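Local coordinates for protein poly-beta-hydroxybuterate polymerase (Cupriavidus necator, PDB 5T6O) that polymerises hydroxybutyrate units into polyhydroxybutyrate without a template, probably by acyl transfer, and is represented here by its catalytic domain, at residues K34-P39 with W354-A359; T147-F152 with W285-A290; P271-G276 with R300-A305; R321-N326 with I341-S346. The protein carries 1 engineered substitution. All blocks are in the same frame, centred on the assembly; numbering follows the deposited sequence. Where two conformers were deposited one is given.

Interaction 1. Residues K34-P39 with W354-A359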
# COMPACT_ATOMS: atom_id res chain seq x y z
N LYS A 34 -48.43 -10.30 8.63
CA LYS A 34 -48.36 -10.19 7.18
C LYS A 34 -46.92 -10.20 6.69
O LYS A 34 -46.00 -9.82 7.42
CB LYS A 34 -49.05 -8.91 6.69
CG LYS A 34 -50.53 -8.83 7.03
CD LYS A 34 -51.17 -7.60 6.38
CE LYS A 34 -52.58 -7.37 6.91
N VAL A 35 -46.74 -10.64 5.44
CA VAL A 35 -45.44 -10.69 4.79
C VAL A 35 -45.59 -10.14 3.38
O VAL A 35 -46.68 -10.13 2.80
CB VAL A 35 -44.85 -12.12 4.71
CG1 VAL A 35 -44.49 -12.65 6.09
CG2 VAL A 35 -45.82 -13.08 4.00
N HIS A 36 -44.48 -9.67 2.82
CA HIS A 36 -44.46 -9.24 1.43
C HIS A 36 -44.77 -10.40 0.51
O HIS A 36 -44.45 -11.56 0.79
CB HIS A 36 -43.09 -8.66 1.07
CG HIS A 36 -42.79 -7.37 1.77
ND1 HIS A 36 -43.30 -6.16 1.34
CD2 HIS A 36 -42.07 -7.11 2.88
CE1 HIS A 36 -42.88 -5.21 2.16
NE2 HIS A 36 -42.13 -5.76 3.09
N ALA A 37 -45.40 -10.08 -0.63
CA ALA A 37 -45.79 -11.11 -1.58
C ALA A 37 -44.58 -11.89 -2.08
O ALA A 37 -44.65 -13.11 -2.25
CB ALA A 37 -46.54 -10.48 -2.76
N ARG A 38 -43.45 -11.21 -2.29
CA ARG A 38 -42.27 -11.89 -2.83
C ARG A 38 -41.33 -12.31 -1.71
O ARG A 38 -40.94 -11.46 -0.88
CB ARG A 38 -41.53 -10.98 -3.81
CG ARG A 38 -42.37 -10.53 -5.00
CD ARG A 38 -41.48 -9.91 -6.06
NE ARG A 38 -42.23 -9.57 -7.26
CZ ARG A 38 -42.51 -8.33 -7.64
NH1 ARG A 38 -42.10 -7.31 -6.90
NH2 ARG A 38 -43.20 -8.11 -8.75
N PRO A 39 -40.95 -13.58 -1.67
CA PRO A 39 -40.03 -14.04 -0.63
C PRO A 39 -38.59 -13.70 -1.00
O PRO A 39 -38.28 -13.29 -2.12
CB PRO A 39 -40.26 -15.55 -0.62
CG PRO A 39 -40.55 -15.86 -2.06
CD PRO A 39 -41.36 -14.67 -2.57
N TRP A 354 -34.75 -0.87 1.16
CA TRP A 354 -34.58 -1.14 -0.26
C TRP A 354 -35.28 -2.44 -0.65
O TRP A 354 -36.00 -2.48 -1.66
CB TRP A 354 -33.09 -1.19 -0.61
CG TRP A 354 -32.75 -1.57 -2.05
CD1 TRP A 354 -32.52 -0.72 -3.10
CD2 TRP A 354 -32.57 -2.90 -2.56
NE1 TRP A 354 -32.22 -1.45 -4.24
CE2 TRP A 354 -32.25 -2.78 -3.93
CE3 TRP A 354 -32.65 -4.18 -1.99
CZ2 TRP A 354 -32.02 -3.90 -4.75
CZ3 TRP A 354 -32.41 -5.29 -2.81
CH2 TRP A 354 -32.11 -5.14 -4.17
N LEU A 355 -35.11 -3.49 0.16
CA LEU A 355 -35.72 -4.77 -0.17
C LEU A 355 -37.24 -4.70 -0.13
O LEU A 355 -37.92 -5.32 -0.96
CB LEU A 355 -35.22 -5.85 0.79
CG LEU A 355 -35.70 -7.27 0.52
CD1 LEU A 355 -35.04 -7.81 -0.75
CD2 LEU A 355 -35.37 -8.15 1.71
N ALA A 356 -37.80 -3.95 0.82
CA ALA A 356 -39.25 -3.80 0.86
C ALA A 356 -39.77 -3.24 -0.46
O ALA A 356 -40.82 -3.69 -0.96
CB ALA A 356 -39.65 -2.92 2.04
N GLY A 357 -39.06 -2.29 -1.05
CA GLY A 357 -39.48 -1.71 -2.32
C GLY A 357 -39.46 -2.68 -3.48
O GLY A 357 -40.10 -2.42 -4.51
N GLN A 358 -38.73 -3.78 -3.34
CA GLN A 358 -38.70 -4.82 -4.37
C GLN A 358 -39.68 -5.96 -4.11
O GLN A 358 -39.83 -6.83 -4.97
CB GLN A 358 -37.29 -5.40 -4.48
CG GLN A 358 -36.14 -4.39 -4.38
CD GLN A 358 -36.08 -3.47 -5.58
OE1 GLN A 358 -36.68 -3.74 -6.61
NE2 GLN A 358 -35.34 -2.37 -5.45
N ALA A 359 -40.32 -6.02 -2.94
CA ALA A 359 -40.93 -7.27 -2.49
C ALA A 359 -42.45 -7.32 -2.65
O ALA A 359 -43.06 -8.32 -2.27
CB ALA A 359 -40.56 -7.53 -1.03
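Ala359, at the C-terminal end of the segment 354-359, fits between His36 and the backbone of Arg38. Its methyl lies against the root of the imidazole, with Ala359 CB 3.5 Å from His36 CB, and the small alanine lets the two chains come this close. His36 CG lies anti to the carbonyl carbon (chi1 -67°), which swings the ring along the helix end until NE2 is 3.9 Å from Ala356 CB. The polar atom ND1 is held elsewhere, by a hydrogen bond with Gly360 O.

This is where helix 348-358 of the alpha/beta-hydrolase domain runs out over the chain entering the central sheet at strand 40-43. Strand 34-36 also pairs antiparallel with strand 362-364, so the chain beyond the helix returns to the same strand. Carbonyls at a helix C-terminus lack in-helix donors, and Arg38 supplies two. Its backbone N bonds to Ala359 O (2.9 Å, 161° at the hydrogen). Its extended side chain carries NH1 to Gln358 O at 3.0 Å, a more bent bond approaching from above the carbonyl plane. A long cationic residue suits this place, since a guanidinium should be favoured by the partial negative charge of a helix end.

Interaction 2. Residues T147-F152 with W285-A290. With SO4 (sulfate ion), chain B.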
# COMPACT_ATOMS: atom_id res chain seq x y z
N THR A 147 -20.93 -8.74 0.22
CA THR A 147 -19.52 -9.13 0.32
C THR A 147 -19.16 -10.15 -0.75
O THR A 147 -18.59 -11.21 -0.47
CB THR A 147 -19.25 -9.65 1.74
OG1 THR A 147 -19.80 -8.72 2.66
CG2 THR A 147 -17.77 -9.78 2.02
N THR A 148 -19.48 -9.83 -2.00
CA THR A 148 -19.38 -10.78 -3.10
C THR A 148 -18.27 -10.36 -4.07
O THR A 148 -18.21 -9.21 -4.48
CB THR A 148 -20.71 -10.86 -3.84
OG1 THR A 148 -21.70 -11.40 -2.97
CG2 THR A 148 -20.60 -11.71 -5.12
N LEU A 149 -17.42 -11.31 -4.44
CA LEU A 149 -16.46 -11.08 -5.51
C LEU A 149 -17.08 -11.50 -6.84
O LEU A 149 -17.53 -12.65 -6.98
CB LEU A 149 -15.16 -11.85 -5.26
CG LEU A 149 -14.32 -11.34 -4.09
CD1 LEU A 149 -13.17 -12.33 -3.78
CD2 LEU A 149 -13.78 -9.94 -4.41
N LEU A 150 -17.14 -10.57 -7.79
CA LEU A 150 -17.36 -10.88 -9.19
C LEU A 150 -16.14 -10.55 -10.03
O LEU A 150 -15.72 -11.36 -10.88
CB LEU A 150 -18.59 -10.11 -9.71
CG LEU A 150 -19.92 -10.39 -9.02
CD1 LEU A 150 -21.03 -9.54 -9.66
CD2 LEU A 150 -20.28 -11.88 -9.04
N ASP A 151 -15.55 -9.38 -9.81
CA ASP A 151 -14.25 -9.01 -10.37
C ASP A 151 -13.20 -9.32 -9.32
O ASP A 151 -13.20 -8.72 -8.24
CB ASP A 151 -14.25 -7.53 -10.76
CG ASP A 151 -12.96 -7.09 -11.45
OD1 ASP A 151 -11.92 -7.80 -11.38
OD2 ASP A 151 -13.00 -6.01 -12.07
N PHE A 152 -12.31 -10.26 -9.62
CA PHE A 152 -11.33 -10.74 -8.66
C PHE A 152 -9.97 -10.07 -8.82
O PHE A 152 -8.97 -10.54 -8.26
CB PHE A 152 -11.20 -12.28 -8.76
CG PHE A 152 -12.42 -13.04 -8.27
CD1 PHE A 152 -13.62 -13.00 -8.97
CD2 PHE A 152 -12.36 -13.83 -7.13
CE1 PHE A 152 -14.75 -13.69 -8.53
CE2 PHE A 152 -13.48 -14.53 -6.67
CZ PHE A 152 -14.67 -14.47 -7.37
N TRP A 285 -13.23 -4.06 -0.10
CA TRP A 285 -14.46 -3.33 -0.43
C TRP A 285 -14.37 -2.75 -1.84
O TRP A 285 -15.39 -2.67 -2.54
CB TRP A 285 -14.76 -2.24 0.61
CG TRP A 285 -14.07 -0.90 0.45
CD1 TRP A 285 -12.93 -0.50 1.09
CD2 TRP A 285 -14.49 0.22 -0.35
NE1 TRP A 285 -12.61 0.79 0.72
CE2 TRP A 285 -13.55 1.25 -0.17
CE3 TRP A 285 -15.57 0.44 -1.21
CZ2 TRP A 285 -13.66 2.48 -0.81
CZ3 TRP A 285 -15.68 1.67 -1.85
CH2 TRP A 285 -14.73 2.67 -1.65
N THR A 286 -13.16 -2.40 -2.29
CA THR A 286 -12.99 -1.90 -3.64
C THR A 286 -13.28 -2.98 -4.67
O THR A 286 -13.74 -2.68 -5.79
CB THR A 286 -11.58 -1.36 -3.82
OG1 THR A 286 -10.64 -2.37 -3.43
CG2 THR A 286 -11.36 -0.15 -2.93
N ALA A 287 -13.02 -4.24 -4.32
CA ALA A 287 -13.32 -5.36 -5.21
C ALA A 287 -14.81 -5.59 -5.31
O ALA A 287 -15.34 -5.81 -6.41
CB ALA A 287 -12.60 -6.63 -4.73
N ALA A 288 -15.52 -5.54 -4.18
CA ALA A 288 -16.98 -5.55 -4.24
C ALA A 288 -17.50 -4.40 -5.08
O ALA A 288 -18.41 -4.58 -5.90
CB ALA A 288 -17.57 -5.48 -2.83
N TYR A 289 -16.92 -3.21 -4.91
CA TYR A 289 -17.40 -2.04 -5.65
C TYR A 289 -17.25 -2.24 -7.15
O TYR A 289 -18.05 -1.71 -7.93
CB TYR A 289 -16.64 -0.79 -5.21
CG TYR A 289 -17.17 0.47 -5.86
CD1 TYR A 289 -18.29 1.11 -5.35
CD2 TYR A 289 -16.56 1.02 -6.98
CE1 TYR A 289 -18.79 2.25 -5.92
CE2 TYR A 289 -17.06 2.17 -7.58
CZ TYR A 289 -18.17 2.78 -7.04
OH TYR A 289 -18.70 3.92 -7.60
N ALA A 290 -16.21 -2.98 -7.56
CA ALA A 290 -15.99 -3.25 -8.98
C ALA A 290 -17.18 -3.94 -9.63
O ALA A 290 -17.31 -3.89 -10.86
CB ALA A 290 -14.72 -4.08 -9.16
S SO4 B . -9.66 2.96 2.35
O1 SO4 B . -10.05 4.36 2.46
O2 SO4 B . -8.21 2.86 2.56
O3 SO4 B . -10.34 2.16 3.37
O4 SO4 B . -10.01 2.47 1.01
O HOH W 1 -20.00 -7.41 -5.44
O HOH W 2 -16.69 -7.69 -7.83
O HOH W 3 -15.11 -4.40 -12.72
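In the alpha/beta-hydrolase core, the loop that leaves strand 140-146 runs past the short helix 285-289, and Leu149 and Asp151 touch the alanines of 285-290. Leu149 meets the methyl of Ala287 with the tip of one branch, CD2 to CB 3.5 Å. Further along, Asp151 CB faces Ala290 CB at 3.8 Å. Alanines suit this side of the segment because their short methyls let an irregular loop pass close to it.

Polar groups are joined through water. Asp151 N donates to water 2 (2.8 Å), which in turn donates to Ala287 O at 2.7 Å. Water 3 donates both to Asp151 OD2 (2.7 Å) and to Ala290 O (2.9 Å). CG of Asp151 is anti to the backbone N (chi1 -176°), which carries the carboxylate past the methyl of Ala290 to this water, while OD1 turns to Asn248 ND2 and Ala153 N. The aspartate thus ties the loop to itself, to Asn248 and, through water, to Ala290. Water 1, 2.7 Å from Thr148 O, may also reach Ala288 O over a longer distance.

At the start of the helix the indole of Trp285 lies well apart from the loop, and its NE1 donates to O4 of a sulfate ion, probably from the crystallisation liquor, at 3.1 Å; Arg278 binds the same ion. The loop after strand 140-146 thus packs against the helix of the beta-alpha-beta unit 272-277, 285-289, 299-304, within the parallel core of an alpha/beta-hydrolase fold.

Interaction 3. Residues P271-G276 with R300-A305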
# COMPACT_ATOMS: atom_id res chain seq x y z
N PRO A 271 -32.73 -4.82 -10.46
CA PRO A 271 -32.23 -3.96 -9.38
C PRO A 271 -31.34 -4.75 -8.42
O PRO A 271 -31.68 -5.85 -8.00
CB PRO A 271 -33.51 -3.47 -8.71
CG PRO A 271 -34.51 -3.48 -9.81
CD PRO A 271 -34.18 -4.68 -10.64
N THR A 272 -30.18 -4.18 -8.10
CA THR A 272 -29.16 -4.93 -7.37
C THR A 272 -28.56 -4.07 -6.26
O THR A 272 -28.12 -2.94 -6.52
CB THR A 272 -28.04 -5.40 -8.31
OG1 THR A 272 -28.61 -6.22 -9.34
CG2 THR A 272 -26.98 -6.19 -7.52
N TYR A 273 -28.56 -4.61 -5.04
CA TYR A 273 -27.97 -3.98 -3.86
C TYR A 273 -26.62 -4.63 -3.60
O TYR A 273 -26.54 -5.85 -3.41
CB TYR A 273 -28.88 -4.15 -2.65
CG TYR A 273 -28.55 -3.36 -1.40
CD1 TYR A 273 -27.61 -3.82 -0.47
CD2 TYR A 273 -29.26 -2.20 -1.10
CE1 TYR A 273 -27.34 -3.10 0.71
CE2 TYR A 273 -29.00 -1.48 0.06
CZ TYR A 273 -28.06 -1.94 0.96
OH TYR A 273 -27.82 -1.21 2.11
N ILE A 274 -25.56 -3.83 -3.58
CA ILE A 274 -24.18 -4.31 -3.52
C ILE A 274 -23.56 -3.78 -2.24
O ILE A 274 -23.51 -2.56 -2.03
CB ILE A 274 -23.35 -3.87 -4.74
CG1 ILE A 274 -24.06 -4.27 -6.03
CG2 ILE A 274 -21.96 -4.51 -4.67
CD1 ILE A 274 -23.56 -3.52 -7.28
N TYR A 275 -23.11 -4.69 -1.37
CA TYR A 275 -22.62 -4.33 -0.05
C TYR A 275 -21.17 -4.79 0.11
O TYR A 275 -20.81 -5.90 -0.29
CB TYR A 275 -23.50 -4.95 1.09
CG TYR A 275 -22.80 -4.76 2.40
CD1 TYR A 275 -22.93 -3.56 3.10
CD2 TYR A 275 -21.92 -5.72 2.90
CE1 TYR A 275 -22.23 -3.35 4.27
CE2 TYR A 275 -21.22 -5.51 4.07
CZ TYR A 275 -21.37 -4.32 4.73
OH TYR A 275 -20.65 -4.10 5.88
N GLY A 276 -20.36 -3.96 0.75
CA GLY A 276 -19.04 -4.38 1.18
C GLY A 276 -18.68 -3.73 2.50
O GLY A 276 -19.31 -2.76 2.92
N ARG A 300 -27.30 -0.04 -6.27
CA ARG A 300 -27.02 0.71 -5.05
C ARG A 300 -25.79 0.09 -4.42
O ARG A 300 -25.70 -1.14 -4.32
CB ARG A 300 -28.21 0.66 -4.08
CG ARG A 300 -27.96 1.39 -2.75
CD ARG A 300 -29.29 1.68 -2.05
NE ARG A 300 -29.13 2.45 -0.82
CZ ARG A 300 -28.93 3.76 -0.78
NH1 ARG A 300 -28.87 4.47 -1.90
NH2 ARG A 300 -28.81 4.38 0.39
N PHE A 301 -24.82 0.92 -4.04
CA PHE A 301 -23.65 0.42 -3.32
C PHE A 301 -23.62 1.03 -1.93
O PHE A 301 -23.78 2.25 -1.77
CB PHE A 301 -22.34 0.73 -4.04
CG PHE A 301 -21.15 0.08 -3.38
CD1 PHE A 301 -20.80 -1.22 -3.71
CD2 PHE A 301 -20.43 0.75 -2.41
CE1 PHE A 301 -19.72 -1.83 -3.09
CE2 PHE A 301 -19.35 0.14 -1.78
CZ PHE A 301 -19.00 -1.15 -2.12
N VAL A 302 -23.39 0.19 -0.92
CA VAL A 302 -23.36 0.63 0.47
C VAL A 302 -22.14 0.01 1.13
O VAL A 302 -21.88 -1.19 0.97
CB VAL A 302 -24.66 0.27 1.21
CG1 VAL A 302 -24.54 0.59 2.69
CG2 VAL A 302 -25.84 1.01 0.59
N LEU A 303 -21.39 0.83 1.86
CA LEU A 303 -20.16 0.43 2.52
C LEU A 303 -20.40 0.42 4.03
O LEU A 303 -20.75 1.46 4.60
CB LEU A 303 -19.03 1.40 2.18
CG LEU A 303 -17.62 1.13 2.69
CD1 LEU A 303 -17.14 -0.20 2.15
CD2 LEU A 303 -16.70 2.27 2.25
N GLY A 304 -20.21 -0.73 4.66
CA GLY A 304 -20.28 -0.82 6.11
C GLY A 304 -18.90 -0.67 6.72
O GLY A 304 -17.90 -1.02 6.11
N ALA A 305 -18.85 -0.13 7.93
CA ALA A 305 -17.57 -0.07 8.63
C ALA A 305 -17.17 -1.46 9.12
O ALA A 305 -17.99 -2.37 9.24
CB ALA A 305 -17.65 0.90 9.82
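Gly276 O is approached by two donors of the neighbouring strand: Gly304 N bonds to it at 2.8 Å (163° at the hydrogen), and Leu303 CA lies 3.3 Å away in a CA-H...O contact. Ile274 O is held in the same manner, by Val302 N and the CA-H of Phe301. Five backbone bonds in all, each nearly along the C=O axis, join the two strands.

Tyr273 and Arg300 lie side by side and point the same way, Tyr273 CE2 being 3.8 Å from Arg300 CD. The aliphatic part of the extended arginine therefore runs alongside the ring, and its guanidinium forms salt bridges with Asp350 and Asp327. Tyr273 OH bonds to Asp350 as well, so one carboxylate receives both tips. The same hydroxyl presses on Val302 CG2 at 3.3 Å, where the branched valine packs beside the phenol.

The strands, 20° apart in direction, are the two parallel strands of a beta-alpha-beta crossover through helix 285-289, part of the central sheet of the alpha/beta-hydrolase fold. On the helix side Ile274 CG2 meets Phe301 CD1 at 3.6 Å, the two side chains crossing at about a right angle. Tyr275 CG is anti to the backbone N (chi1 170°), which lays the ring along the next strand until its OH is 3.3 Å from Gly304 CA. A beta carbon on Gly304 would run into that hydroxyl, so a residue without one suits the place. The Tyr275 hydroxyl itself bonds to Ser277 OG, and its ring stacks on Trp347.

Interaction 4. Residues R321-N326 with I341-S346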
# COMPACT_ATOMS: atom_id res chain seq x y z
N ARG A 321 -21.21 1.02 15.19
CA ARG A 321 -20.48 1.25 13.94
C ARG A 321 -21.16 2.31 13.07
O ARG A 321 -21.84 3.19 13.59
CB ARG A 321 -20.29 -0.06 13.16
CG ARG A 321 -19.79 -1.22 14.05
CD ARG A 321 -19.22 -2.38 13.25
NE ARG A 321 -18.70 -3.41 14.14
CZ ARG A 321 -17.53 -3.35 14.76
NH1 ARG A 321 -16.73 -2.31 14.58
NH2 ARG A 321 -17.16 -4.34 15.56
N SER A 322 -20.96 2.22 11.76
CA SER A 322 -21.48 3.22 10.82
C SER A 322 -21.48 2.60 9.43
O SER A 322 -21.06 1.45 9.24
CB SER A 322 -20.63 4.49 10.88
OG SER A 322 -19.28 4.23 10.54
N HIS A 323 -21.97 3.37 8.45
CA HIS A 323 -21.96 2.94 7.06
C HIS A 323 -22.04 4.17 6.17
O HIS A 323 -22.48 5.24 6.60
CB HIS A 323 -23.12 1.97 6.76
CG HIS A 323 -24.47 2.59 6.91
ND1 HIS A 323 -25.07 2.78 8.14
CD2 HIS A 323 -25.35 3.06 5.99
CE1 HIS A 323 -26.26 3.34 7.97
NE2 HIS A 323 -26.45 3.53 6.67
N TRP A 324 -21.58 4.02 4.93
CA TRP A 324 -21.54 5.13 3.97
C TRP A 324 -22.51 4.88 2.82
O TRP A 324 -22.65 3.75 2.35
CB TRP A 324 -20.15 5.31 3.36
CG TRP A 324 -19.09 5.83 4.29
CD1 TRP A 324 -18.62 7.12 4.38
CD2 TRP A 324 -18.32 5.06 5.22
NE1 TRP A 324 -17.62 7.20 5.32
CE2 TRP A 324 -17.42 5.95 5.85
CE3 TRP A 324 -18.31 3.71 5.59
CZ2 TRP A 324 -16.53 5.53 6.84
CZ3 TRP A 324 -17.42 3.29 6.56
CH2 TRP A 324 -16.54 4.20 7.18
N THR A 325 -23.15 5.96 2.32
CA THR A 325 -23.97 5.88 1.13
C THR A 325 -23.54 6.97 0.14
O THR A 325 -23.03 8.03 0.53
CB THR A 325 -25.48 6.05 1.43
OG1 THR A 325 -25.73 7.35 1.98
CG2 THR A 325 -25.98 4.95 2.39
N ASN A 326 -23.76 6.68 -1.14
CA ASN A 326 -23.55 7.66 -2.21
C ASN A 326 -24.31 7.15 -3.42
O ASN A 326 -24.04 6.04 -3.90
CB ASN A 326 -22.06 7.84 -2.51
CG ASN A 326 -21.79 8.92 -3.57
OD1 ASN A 326 -22.71 9.52 -4.13
ND2 ASN A 326 -20.50 9.18 -3.83
N ILE A 341 -21.54 9.92 2.21
CA ILE A 341 -21.92 10.44 3.52
C ILE A 341 -21.87 9.28 4.51
O ILE A 341 -22.37 8.19 4.22
CB ILE A 341 -23.33 11.06 3.50
CG1 ILE A 341 -23.50 11.96 2.28
CG2 ILE A 341 -23.57 11.85 4.78
CD1 ILE A 341 -22.64 13.19 2.31
N GLU A 342 -21.28 9.52 5.68
CA GLU A 342 -21.25 8.51 6.73
C GLU A 342 -22.47 8.65 7.64
O GLU A 342 -22.78 9.75 8.11
CB GLU A 342 -19.96 8.65 7.55
CG GLU A 342 -19.72 7.46 8.45
CD GLU A 342 -18.43 7.55 9.25
OE1 GLU A 342 -17.69 8.55 9.10
OE2 GLU A 342 -18.16 6.61 10.02
N HIS A 343 -23.14 7.54 7.89
CA HIS A 343 -24.32 7.51 8.75
C HIS A 343 -24.05 6.66 9.98
O HIS A 343 -23.34 5.65 9.90
CB HIS A 343 -25.54 6.95 8.02
CG HIS A 343 -25.80 7.59 6.70
ND1 HIS A 343 -26.45 8.79 6.57
CD2 HIS A 343 -25.49 7.19 5.44
CE1 HIS A 343 -26.52 9.12 5.29
NE2 HIS A 343 -25.95 8.16 4.58
N HIS A 344 -24.64 7.03 11.10
CA HIS A 344 -24.42 6.26 12.32
C HIS A 344 -25.12 4.90 12.23
O HIS A 344 -26.20 4.77 11.65
CB HIS A 344 -24.93 7.04 13.53
CG HIS A 344 -24.68 6.35 14.83
ND1 HIS A 344 -23.41 6.15 15.34
CD2 HIS A 344 -25.53 5.79 15.72
CE1 HIS A 344 -23.50 5.51 16.50
NE2 HIS A 344 -24.77 5.28 16.75
N GLY A 345 -24.45 3.88 12.77
CA GLY A 345 -25.08 2.60 13.02
C GLY A 345 -25.13 1.68 11.81
O GLY A 345 -24.43 1.84 10.80
N SER A 346 -26.03 0.71 11.92
CA SER A 346 -26.08 -0.41 10.99
C SER A 346 -26.61 0.00 9.62
O SER A 346 -27.47 0.88 9.50
CB SER A 346 -26.99 -1.50 11.56
OG SER A 346 -27.23 -2.51 10.59
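Glu342 lies along the indole of Trp324, on the neighbouring antiparallel strand. Its CB sits over the five-membered ring, 3.9 Å from the centroid, a CH-pi contact. CG is anti to the backbone N (chi1 -167°) and the chain stays extended, so the side chain follows the ring outward and CD arrives 3.7 Å from Trp324 CZ2. There the carboxylate stacks on the indole, with the planes 20° apart. At the tip OE2 accepts from Ser322 OG at 2.7 Å through its anti lone pair, while OE1 forms a salt bridge with Arg321 NH1 of a third subunit. Ser322, two residues before Trp324 on the same strand, has a short side chain that brings its hydroxyl to the carboxylate.

Histidines line the opposite face. His343 CB lies over one face of the His323 ring, whose ND1 donates to Gly345 O at 2.9 Å (163°), the acceptor being in the ring plane. Farther along, His343 NE2 and Thr325 OG1 share a hydrogen bond of 2.7 Å. Backbone pairing holds these partners in place, as in His343 N to His323 O at 2.7 Å. Gly345, with positive phi, then turns the chain toward Ser346, whose OG caps Trp348 N and also bonds to Asn314 O.

These antiparallel strands, joined through helix 333-339, form one end of the central sheet within the chain, with 341-344 at its edge, and meet other subunits. Arg321 in turn binds Glu342 of the third subunit, so the intersubunit salt bridge is reciprocal. Held between a serine hydroxyl and a guanidinium, the carboxylate of Glu342 is probably kept ionised.

Interaction 3 is the hub. Its strand 299-304 neighbours strand 322-325 of interaction 4 in the same sheet, with probable hydrogen bonds between Leu303 O and Trp324 N (2.7 Å) and between Ala305 N and Ser322 O (3.0 Å). Interaction 2 supplies the helix that joins the two strands of interaction 3, and its loop probably bonds to strand 272-277 through Thr147 N and Tyr275 O at 2.9 Å. Interaction 1 touches the same strand, where Trp354 CZ2 lies 3.5 Å from Tyr273 N; its helix follows strand 341-344 of interaction 4 in the chain. Interactions 1 and 2 are about 26 Å apart between centres and do not touch, and the sulfate is bound by Trp285 of interaction 2 and by Arg278.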